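Local coordinates for membrane protein (Acinetobacter baumannii AB307-0294, PDB 5DL5) that forms a beta-barrel channel of the OprD porin family in the outer membrane, probably letting small molecules, antibiotics among them, into the cell, at residues R218-V223 against D238-H243; I277-G282 against I316-S321; L293-N298 against H330-Q335. One frame throughout, in Å; residues are numbered along the deposited sequence.

Contact 1: R218-V223 against D238-H243; sequences RHYANV and DFSGYH
Backbone hydrogen bonds come in three pairs. H219 with H243, A221 with G241 and V223 with F239 each exchange two N-H...O=C bonds. The V223-F239 bonds are the straightest. Y220-Y242 and N222-S240 are the non-hydrogen-bonded pairs between them. These strands form an antiparallel hairpin in the wall of the OprD-type barrel, and the faces alternate. Y220, N222, S240 and Y242 look inward; the two tyrosines meet loop residues, Y220 at P133 and Y242 OH at P133 O and Y317 N. V223 and F239 lie on the other surface.

The polar side-chain contact is at N222. CG stands anti to the backbone N (chi1 170°), and ND2 gives both its hydrogens in the amide plane. One bond runs from N222 ND2 to S240 OG, 2.8 Å. The other goes to the syn lone pair of D238 OD1, 2.7 Å from N222 ND2. S240 OG donates to D238 OD2 at 2.6 Å, which closes a ring and fixes the carboxylate.

Aromatic contact joins Y220 and Y242. The rings cross obliquely at 51°, and Y220 CD1 sits 3.4 Å from Y242 CE2, over one Y242 face, toward its rim. R218 CD lies alongside Y242, while its guanidinium reaches D311 and V134 O.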
loop_
_atom_site.group_PDB
_atom_site.type_symbol
_atom_site.label_atom_id
_atom_site.label_comp_id
_atom_site.label_asym_id
_atom_site.label_seq_id
_atom_site.Cartn_x
_atom_site.Cartn_y
_atom_site.Cartn_z
ATOM N N ARG A 218 1.208 15.063 6.869
ATOM C CA ARG A 218 0.062 14.238 6.599
ATOM C C ARG A 218 -0.508 13.629 7.851
ATOM O O ARG A 218 0.259 13.186 8.717
ATOM C CB ARG A 218 0.418 13.154 5.582
ATOM C CG ARG A 218 -0.732 12.233 5.240
ATOM C CD ARG A 218 -0.565 11.624 3.832
ATOM N NE ARG A 218 0.434 10.679 3.792
ATOM C CZ ARG A 218 1.200 10.346 2.704
ATOM N NH1 ARG A 218 1.174 10.989 1.543
ATOM N NH2 ARG A 218 2.125 9.458 2.911
ATOM N N HIS A 219 -1.830 13.705 7.986
ATOM C CA HIS A 219 -2.521 13.033 9.053
ATOM C C HIS A 219 -3.552 12.080 8.522
ATOM O O HIS A 219 -4.143 12.354 7.469
ATOM C CB HIS A 219 -3.122 14.094 9.993
ATOM C CG HIS A 219 -2.087 15.001 10.620
ATOM N ND1 HIS A 219 -1.676 16.182 10.041
ATOM C CD2 HIS A 219 -1.329 14.850 11.735
ATOM C CE1 HIS A 219 -0.746 16.743 10.791
ATOM N NE2 HIS A 219 -0.511 15.947 11.814
ATOM N N TYR A 220 -3.819 11.006 9.256
ATOM C CA TYR A 220 -4.790 9.966 8.854
ATOM C C TYR A 220 -5.603 9.691 10.114
ATOM O O TYR A 220 -5.067 9.629 11.222
ATOM C CB TYR A 220 -4.099 8.676 8.429
ATOM C CG TYR A 220 -4.994 7.441 8.229
ATOM C CD1 TYR A 220 -5.661 7.223 7.028
ATOM C CD2 TYR A 220 -5.141 6.531 9.230
ATOM C CE1 TYR A 220 -6.442 6.139 6.843
ATOM C CE2 TYR A 220 -5.994 5.449 9.066
ATOM C CZ TYR A 220 -6.547 5.236 7.848
ATOM O OH TYR A 220 -7.344 4.182 7.627
ATOM N N ALA A 221 -6.898 9.469 9.933
ATOM C CA ALA A 221 -7.780 8.988 11.003
ATOM C C ALA A 221 -8.678 7.876 10.424
ATOM O O ALA A 221 -9.073 7.931 9.263
ATOM C CB ALA A 221 -8.692 10.162 11.469
ATOM N N ASN A 222 -9.090 6.948 11.268
ATOM C CA ASN A 222 -10.048 5.905 10.873
ATOM C C ASN A 222 -10.911 5.557 12.076
ATOM O O ASN A 222 -10.466 5.551 13.246
ATOM C CB ASN A 222 -9.331 4.658 10.372
ATOM C CG ASN A 222 -10.260 3.451 10.184
ATOM O OD1 ASN A 222 -10.364 2.611 11.037
ATOM N ND2 ASN A 222 -10.877 3.356 9.050
ATOM N N VAL A 223 -12.159 5.260 11.758
ATOM C CA VAL A 223 -13.047 4.576 12.691
ATOM C C VAL A 223 -13.784 3.444 11.932
ATOM O O VAL A 223 -14.234 3.635 10.778
ATOM C CB VAL A 223 -13.905 5.580 13.446
ATOM C CG1 VAL A 223 -14.881 6.310 12.531
ATOM C CG2 VAL A 223 -14.786 4.832 14.440
ATOM N N ASP A 238 -17.244 2.052 7.955
ATOM C CA ASP A 238 -15.871 2.578 8.005
ATOM C C ASP A 238 -15.843 4.058 7.562
ATOM O O ASP A 238 -16.438 4.443 6.477
ATOM C CB ASP A 238 -14.931 1.748 7.104
ATOM C CG ASP A 238 -13.451 2.124 7.330
ATOM O OD1 ASP A 238 -12.829 1.644 8.359
ATOM O OD2 ASP A 238 -12.922 3.003 6.562
ATOM N N PHE A 239 -15.169 4.889 8.351
ATOM C CA PHE A 239 -14.878 6.295 7.975
ATOM C C PHE A 239 -13.394 6.487 8.069
ATOM O O PHE A 239 -12.767 6.187 9.151
ATOM C CB PHE A 239 -15.736 7.187 8.928
ATOM C CG PHE A 239 -15.569 8.704 8.788
ATOM C CD1 PHE A 239 -15.340 9.351 7.551
ATOM C CD2 PHE A 239 -15.760 9.535 9.938
ATOM C CE1 PHE A 239 -15.201 10.746 7.462
ATOM C CE2 PHE A 239 -15.657 10.953 9.861
ATOM C CZ PHE A 239 -15.417 11.576 8.620
ATOM N N SER A 240 -12.783 6.819 6.945
ATOM C CA SER A 240 -11.363 6.971 6.828
ATOM C C SER A 240 -11.081 8.343 6.189
ATOM O O SER A 240 -11.861 8.823 5.342
ATOM C CB SER A 240 -10.743 5.891 5.922
ATOM O OG SER A 240 -10.847 4.648 6.607
ATOM N N GLY A 241 -9.938 8.944 6.516
ATOM C CA GLY A 241 -9.475 10.101 5.755
ATOM C C GLY A 241 -8.028 10.601 5.958
ATOM O O GLY A 241 -7.390 10.217 6.915
ATOM N N TYR A 242 -7.507 11.281 4.930
ATOM C CA TYR A 242 -6.212 11.958 5.080
ATOM C C TYR A 242 -6.345 13.475 4.867
ATOM O O TYR A 242 -7.087 13.983 3.978
ATOM C CB TYR A 242 -5.190 11.494 4.069
ATOM C CG TYR A 242 -4.803 10.054 4.098
ATOM C CD1 TYR A 242 -5.486 9.133 3.325
ATOM C CD2 TYR A 242 -3.644 9.646 4.792
ATOM C CE1 TYR A 242 -5.050 7.796 3.267
ATOM C CE2 TYR A 242 -3.258 8.323 4.847
ATOM C CZ TYR A 242 -3.966 7.393 4.043
ATOM O OH TYR A 242 -3.539 6.134 4.046
ATOM N N HIS A 243 -5.551 14.157 5.649
ATOM C CA HIS A 243 -5.225 15.555 5.403
ATOM C C HIS A 243 -3.718 15.715 5.058
ATOM O O HIS A 243 -2.860 15.354 5.878
ATOM C CB HIS A 243 -5.616 16.346 6.628
ATOM C CG HIS A 243 -5.155 17.759 6.595
ATOM N ND1 HIS A 243 -5.811 18.722 5.871
ATOM C CD2 HIS A 243 -4.043 18.354 7.096
ATOM C CE1 HIS A 243 -5.192 19.888 6.017
ATOM N NE2 HIS A 243 -4.102 19.683 6.738
#

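Contact 2: I277-G282 against I316-S321; sequences IWAISG and IYLPNS
The backbone of 277-282 is an extended strand, while 316-321 is an irregular loop with inverse gamma turns centred on Y317 and N320, and the two come nearest at A279 and L318, with CA atoms 6.6 Å apart. No hydrogen bond crosses between the segments. The contact is made by apolar side chains. I277, A279 and S281, every second residue, lie on one face of the strand and point toward the loop. L318 and P319 point back at them.

I277 has CG1 anti to the backbone N (chi1 -173°) and an extended end, so CD1 extends toward L318. It meets L318 tip to tip: I277 CD1 lies 3.5 Å from L318 CD1, which is tight for two methyl groups. The two side chains cross obliquely. The other leucine branch turns to the alanine, with L318 CD2 4.2 Å from A279 CB.

This is a barrel-wall strand touched from within by a loop folded into the channel. Such inward loops are a feature of porins and narrow the pore. The loop here follows strand 289-300 and returns to strand 332-341.

P319 sets its CD and CG atoms against the alanine methyl. P319 CD is 3.5 Å from A279 CB, again close, and P319 CG is 3.7 Å from the same A279 CB. Beyond it, P319 CG only grazes S281 CB at 4.5 Å. N320 is bonded to strand residues Q296, S333 and Q335, while S321 OG bonds to D325 within the loop. The backbone N of Y317 bonds to Y242 OH on strand 233-246.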
loop_
_atom_site.group_PDB
_atom_site.type_symbol
_atom_site.label_atom_id
_atom_site.label_comp_id
_atom_site.label_asym_id
_atom_site.label_seq_id
_atom_site.Cartn_x
_atom_site.Cartn_y
_atom_site.Cartn_z
ATOM N N ILE A 277 -8.879 14.105 1.680
ATOM C CA ILE A 277 -9.565 12.961 1.051
ATOM C C ILE A 277 -10.160 12.168 2.200
ATOM O O ILE A 277 -9.517 11.827 3.187
ATOM C CB ILE A 277 -8.687 12.184 0.086
ATOM C CG1 ILE A 277 -9.529 11.119 -0.652
ATOM C CG2 ILE A 277 -7.466 11.635 0.794
ATOM C CD1 ILE A 277 -8.762 10.423 -1.756
ATOM N N TRP A 278 -11.426 11.838 2.041
ATOM C CA TRP A 278 -12.145 11.002 3.005
ATOM C C TRP A 278 -13.109 10.022 2.298
ATOM O O TRP A 278 -13.427 10.224 1.159
ATOM C CB TRP A 278 -12.837 11.854 4.053
ATOM C CG TRP A 278 -13.858 12.722 3.535
ATOM C CD1 TRP A 278 -13.689 14.007 3.061
ATOM C CD2 TRP A 278 -15.262 12.402 3.353
ATOM N NE1 TRP A 278 -14.894 14.446 2.561
ATOM C CE2 TRP A 278 -15.857 13.504 2.681
ATOM C CE3 TRP A 278 -16.034 11.279 3.609
ATOM C CZ2 TRP A 278 -17.215 13.577 2.399
ATOM C CZ3 TRP A 278 -17.418 11.313 3.218
ATOM C CH2 TRP A 278 -17.969 12.498 2.646
ATOM N N ALA A 279 -13.573 9.013 3.025
ATOM C CA ALA A 279 -14.383 7.983 2.488
ATOM C C ALA A 279 -15.181 7.339 3.565
ATOM O O ALA A 279 -14.730 7.290 4.699
ATOM C CB ALA A 279 -13.568 6.950 1.770
ATOM N N ILE A 280 -16.421 6.994 3.219
ATOM C CA ILE A 280 -17.293 6.215 4.068
ATOM C C ILE A 280 -17.706 4.952 3.327
ATOM O O ILE A 280 -17.962 5.059 2.099
ATOM C CB ILE A 280 -18.544 7.006 4.489
ATOM C CG1 ILE A 280 -19.275 7.600 3.244
ATOM C CG2 ILE A 280 -18.107 8.129 5.388
ATOM C CD1 ILE A 280 -20.639 8.207 3.493
ATOM N N SER A 281 -17.760 3.816 4.047
ATOM C CA SER A 281 -18.116 2.547 3.443
ATOM C C SER A 281 -19.038 1.835 4.356
ATOM O O SER A 281 -19.004 2.071 5.574
ATOM C CB SER A 281 -16.843 1.738 3.058
ATOM O OG SER A 281 -16.400 1.148 4.233
ATOM N N GLY A 282 -19.965 1.059 3.787
ATOM C CA GLY A 282 -20.810 0.165 4.551
ATOM C C GLY A 282 -20.816 -1.176 3.840
ATOM O O GLY A 282 -20.951 -1.179 2.636
ATOM N N ILE A 316 -2.389 4.611 1.105
ATOM C CA ILE A 316 -3.681 4.849 0.406
ATOM C C ILE A 316 -4.702 3.938 1.079
ATOM O O ILE A 316 -5.199 3.050 0.435
ATOM C CB ILE A 316 -3.499 4.730 -1.115
ATOM C CG1 ILE A 316 -4.755 4.941 -1.940
ATOM C CG2 ILE A 316 -3.100 3.381 -1.609
ATOM C CD1 ILE A 316 -5.309 6.300 -2.044
ATOM N N TYR A 317 -4.975 4.112 2.365
ATOM C CA TYR A 317 -5.866 3.200 3.135
ATOM C C TYR A 317 -7.360 3.693 2.960
ATOM O O TYR A 317 -7.946 4.261 3.834
ATOM C CB TYR A 317 -5.431 3.147 4.584
ATOM C CG TYR A 317 -4.206 2.165 4.907
ATOM C CD1 TYR A 317 -3.070 2.159 4.153
ATOM C CD2 TYR A 317 -4.196 1.422 6.023
ATOM C CE1 TYR A 317 -2.008 1.332 4.420
ATOM C CE2 TYR A 317 -3.117 0.606 6.368
ATOM C CZ TYR A 317 -2.026 0.561 5.524
ATOM O OH TYR A 317 -0.956 -0.223 5.820
ATOM N N LEU A 318 -7.848 3.654 1.730
ATOM C CA LEU A 318 -9.186 4.138 1.355
ATOM C C LEU A 318 -9.833 3.045 0.443
ATOM O O LEU A 318 -9.104 2.260 -0.156
ATOM C CB LEU A 318 -9.027 5.406 0.535
ATOM C CG LEU A 318 -8.472 6.600 1.319
ATOM C CD1 LEU A 318 -8.152 7.742 0.389
ATOM C CD2 LEU A 318 -9.417 7.106 2.342
ATOM N N PRO A 319 -11.142 3.001 0.367
ATOM C CA PRO A 319 -11.841 1.831 -0.305
ATOM C C PRO A 319 -11.878 1.926 -1.823
ATOM O O PRO A 319 -11.937 0.951 -2.523
ATOM C CB PRO A 319 -13.276 1.961 0.280
ATOM C CG PRO A 319 -13.514 3.420 0.567
ATOM C CD PRO A 319 -12.123 3.856 1.105
ATOM N N ASN A 320 -11.859 3.117 -2.397
ATOM C CA ASN A 320 -12.060 3.246 -3.871
ATOM C C ASN A 320 -10.699 3.353 -4.506
ATOM O O ASN A 320 -10.241 4.428 -4.986
ATOM C CB ASN A 320 -12.910 4.400 -4.281
ATOM C CG ASN A 320 -14.353 4.289 -3.781
ATOM O OD1 ASN A 320 -14.750 3.305 -3.161
ATOM N ND2 ASN A 320 -15.127 5.340 -4.011
ATOM N N SER A 321 -10.090 2.179 -4.595
ATOM C CA SER A 321 -8.675 2.052 -4.877
ATOM C C SER A 321 -8.416 0.671 -5.463
ATOM O O SER A 321 -8.451 -0.308 -4.730
ATOM C CB SER A 321 -7.818 2.147 -3.591
ATOM O OG SER A 321 -6.423 2.234 -3.995
#

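Contact 3: L293-N298 against H330-Q335; sequences LAYQQN and HEKSAQ
L293 comes first and stays at the edge of the contact, with its CA 3.3 Å from Q335 O in a CA-H...O contact. A294 and Q335 form a hydrogen-bonded antiparallel pair, with N-H...O bonds in both directions.

Y295 pairs with A334 without backbone hydrogen bonds. Its CG is anti to the backbone N (chi1 174°), which runs the ring along the strand surface toward K332. Y295 OH lies 3.3 Å from K332 CE, beside the aliphatic part of the lysine. The hydroxyl donates to Q297 OE1 at 2.6 Å, coming from above the plane of that amide. K332 NZ has its salt bridge with D362 on the next strand.

Q296 forms the second hydrogen-bonded pair, with S333. On this face Q296 CB is 3.5 Å from S333 OG. The ends of both residues turn to the loop: S333 OG bonds to N320, and Q296 bonds to N320 and F326.

Q297 lies side by side with K332, pointing the same way. N298 then makes two bonds to one acceptor. Its backbone N is 2.9 Å from E331 O, above the carbonyl plane. Its ND2 reaches E331 O at 3.2 Å along a lone pair, almost straight at 174°. N298 OD1 bonds to N275. This double grip falls where 330-335 passes from loop into strand.

In the barrel wall, strand 289-300 has strand 273-286 on its other side, and strand 332-341 has strand 351-365 on its far side. A294, Q296, S333 and Q335 face the inward loop that carries N320.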
loop_
_atom_site.group_PDB
_atom_site.type_symbol
_atom_site.label_atom_id
_atom_site.label_comp_id
_atom_site.label_asym_id
_atom_site.label_seq_id
_atom_site.Cartn_x
_atom_site.Cartn_y
_atom_site.Cartn_z
ATOM N N LEU A 293 -20.872 -0.650 -0.286
ATOM C CA LEU A 293 -21.067 0.627 -0.982
ATOM C C LEU A 293 -20.061 1.600 -0.350
ATOM O O LEU A 293 -19.903 1.595 0.888
ATOM C CB LEU A 293 -22.492 1.243 -0.878
ATOM C CG LEU A 293 -23.640 0.432 -1.448
ATOM C CD1 LEU A 293 -25.014 1.014 -1.104
ATOM C CD2 LEU A 293 -23.437 0.132 -2.961
ATOM N N ALA A 294 -19.378 2.389 -1.175
ATOM C CA ALA A 294 -18.449 3.365 -0.591
ATOM C C ALA A 294 -18.490 4.633 -1.391
ATOM O O ALA A 294 -18.682 4.593 -2.613
ATOM C CB ALA A 294 -17.057 2.815 -0.558
ATOM N N TYR A 295 -18.249 5.747 -0.705
ATOM C CA TYR A 295 -18.134 7.077 -1.311
ATOM C C TYR A 295 -16.875 7.714 -0.805
ATOM O O TYR A 295 -16.551 7.545 0.361
ATOM C CB TYR A 295 -19.375 7.929 -0.876
ATOM C CG TYR A 295 -19.304 9.338 -1.315
ATOM C CD1 TYR A 295 -19.674 9.711 -2.631
ATOM C CD2 TYR A 295 -18.838 10.325 -0.457
ATOM C CE1 TYR A 295 -19.528 11.044 -3.064
ATOM C CE2 TYR A 295 -18.694 11.651 -0.854
ATOM C CZ TYR A 295 -19.097 12.012 -2.172
ATOM O OH TYR A 295 -18.957 13.344 -2.589
ATOM N N GLN A 296 -16.177 8.457 -1.695
ATOM C CA GLN A 296 -14.886 8.997 -1.430
ATOM C C GLN A 296 -14.842 10.364 -2.059
ATOM O O GLN A 296 -15.334 10.579 -3.156
ATOM C CB GLN A 296 -13.836 8.061 -2.051
ATOM C CG GLN A 296 -12.416 8.377 -1.803
ATOM C CD GLN A 296 -11.497 7.190 -2.212
ATOM O OE1 GLN A 296 -11.544 6.151 -1.580
ATOM N NE2 GLN A 296 -10.727 7.357 -3.236
ATOM N N GLN A 297 -14.247 11.347 -1.388
ATOM C CA GLN A 297 -14.204 12.689 -2.016
ATOM C C GLN A 297 -12.923 13.416 -1.629
ATOM O O GLN A 297 -12.420 13.289 -0.488
ATOM C CB GLN A 297 -15.418 13.447 -1.481
ATOM C CG GLN A 297 -15.361 14.938 -1.640
ATOM C CD GLN A 297 -16.701 15.641 -1.331
ATOM O OE1 GLN A 297 -17.756 15.009 -1.075
ATOM N NE2 GLN A 297 -16.704 16.963 -1.609
ATOM N N ASN A 298 -12.386 14.142 -2.578
ATOM C CA ASN A 298 -11.242 15.001 -2.385
ATOM C C ASN A 298 -11.665 16.461 -2.328
ATOM O O ASN A 298 -12.541 16.835 -3.124
ATOM C CB ASN A 298 -10.323 14.915 -3.622
ATOM C CG ASN A 298 -9.602 13.597 -3.737
ATOM O OD1 ASN A 298 -8.390 13.497 -3.341
ATOM N ND2 ASN A 298 -10.328 12.541 -4.299
ATOM N N HIS A 330 -10.430 17.480 -6.452
ATOM C CA HIS A 330 -11.939 17.628 -6.271
ATOM C C HIS A 330 -12.702 16.397 -6.634
ATOM O O HIS A 330 -13.890 16.467 -6.731
ATOM C CB HIS A 330 -12.472 18.844 -7.073
ATOM C CG HIS A 330 -12.346 20.131 -6.333
ATOM N ND1 HIS A 330 -11.119 20.645 -5.896
ATOM C CD2 HIS A 330 -13.304 20.983 -5.863
ATOM C CE1 HIS A 330 -11.323 21.780 -5.232
ATOM N NE2 HIS A 330 -12.637 21.999 -5.187
ATOM N N GLU A 331 -12.024 15.229 -6.882
ATOM C CA GLU A 331 -12.732 14.087 -7.399
ATOM C C GLU A 331 -13.666 13.490 -6.349
ATOM O O GLU A 331 -13.276 13.212 -5.200
ATOM C CB GLU A 331 -11.746 12.995 -7.871
ATOM C CG GLU A 331 -12.446 11.831 -8.536
ATOM C CD GLU A 331 -11.553 10.790 -9.132
ATOM O OE1 GLU A 331 -10.336 10.905 -8.979
ATOM O OE2 GLU A 331 -12.123 9.833 -9.721
ATOM N N LYS A 332 -14.887 13.254 -6.762
ATOM C CA LYS A 332 -15.794 12.412 -6.000
ATOM C C LYS A 332 -15.885 11.006 -6.587
ATOM O O LYS A 332 -15.815 10.899 -7.778
ATOM C CB LYS A 332 -17.208 13.042 -6.007
ATOM C CG LYS A 332 -17.279 14.442 -5.426
ATOM C CD LYS A 332 -18.723 14.921 -5.609
ATOM C CE LYS A 332 -19.219 15.914 -4.600
ATOM N NZ LYS A 332 -18.761 17.213 -5.083
ATOM N N SER A 333 -16.186 9.949 -5.781
ATOM C CA SER A 333 -16.394 8.664 -6.426
ATOM C C SER A 333 -17.272 7.734 -5.576
ATOM O O SER A 333 -17.437 7.919 -4.350
ATOM C CB SER A 333 -15.016 7.966 -6.688
ATOM O OG SER A 333 -14.282 7.798 -5.479
ATOM N N ALA A 334 -17.877 6.764 -6.253
ATOM C CA ALA A 334 -18.840 5.867 -5.635
ATOM C C ALA A 334 -18.574 4.471 -6.157
ATOM O O ALA A 334 -18.266 4.309 -7.335
ATOM C CB ALA A 334 -20.256 6.281 -5.976
ATOM N N GLN A 335 -18.653 3.501 -5.253
ATOM C CA GLN A 335 -18.383 2.161 -5.556
ATOM C C GLN A 335 -19.480 1.239 -5.067
ATOM O O GLN A 335 -19.983 1.381 -3.967
ATOM C CB GLN A 335 -17.080 1.733 -4.835
ATOM C CG GLN A 335 -16.831 0.228 -4.783
ATOM C CD GLN A 335 -15.480 -0.274 -4.203
ATOM O OE1 GLN A 335 -15.171 -1.442 -4.352
ATOM N NE2 GLN A 335 -14.680 0.618 -3.528
#

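In the fold
The three contacts share one patch of barrel wall, in which strands 216-229, 233-246, 273-286, 289-300 and 332-341 follow each other as antiparallel neighbours. Contact 1 closes before contact 2 opens; contacts 2 and 3 alternate along the chain, because the loop of contact 2 lies between the two strands of contact 3. The centres of contacts 1 and 2 are about 9 Å apart, those of 2 and 3 about 8 Å, and those of 1 and 3 about 14 Å. Contact 2 touches both others; contacts 1 and 3 do not touch. Thus the loop 316-321 rests on several wall strands at once, consistent with a fixed constriction in a porin channel.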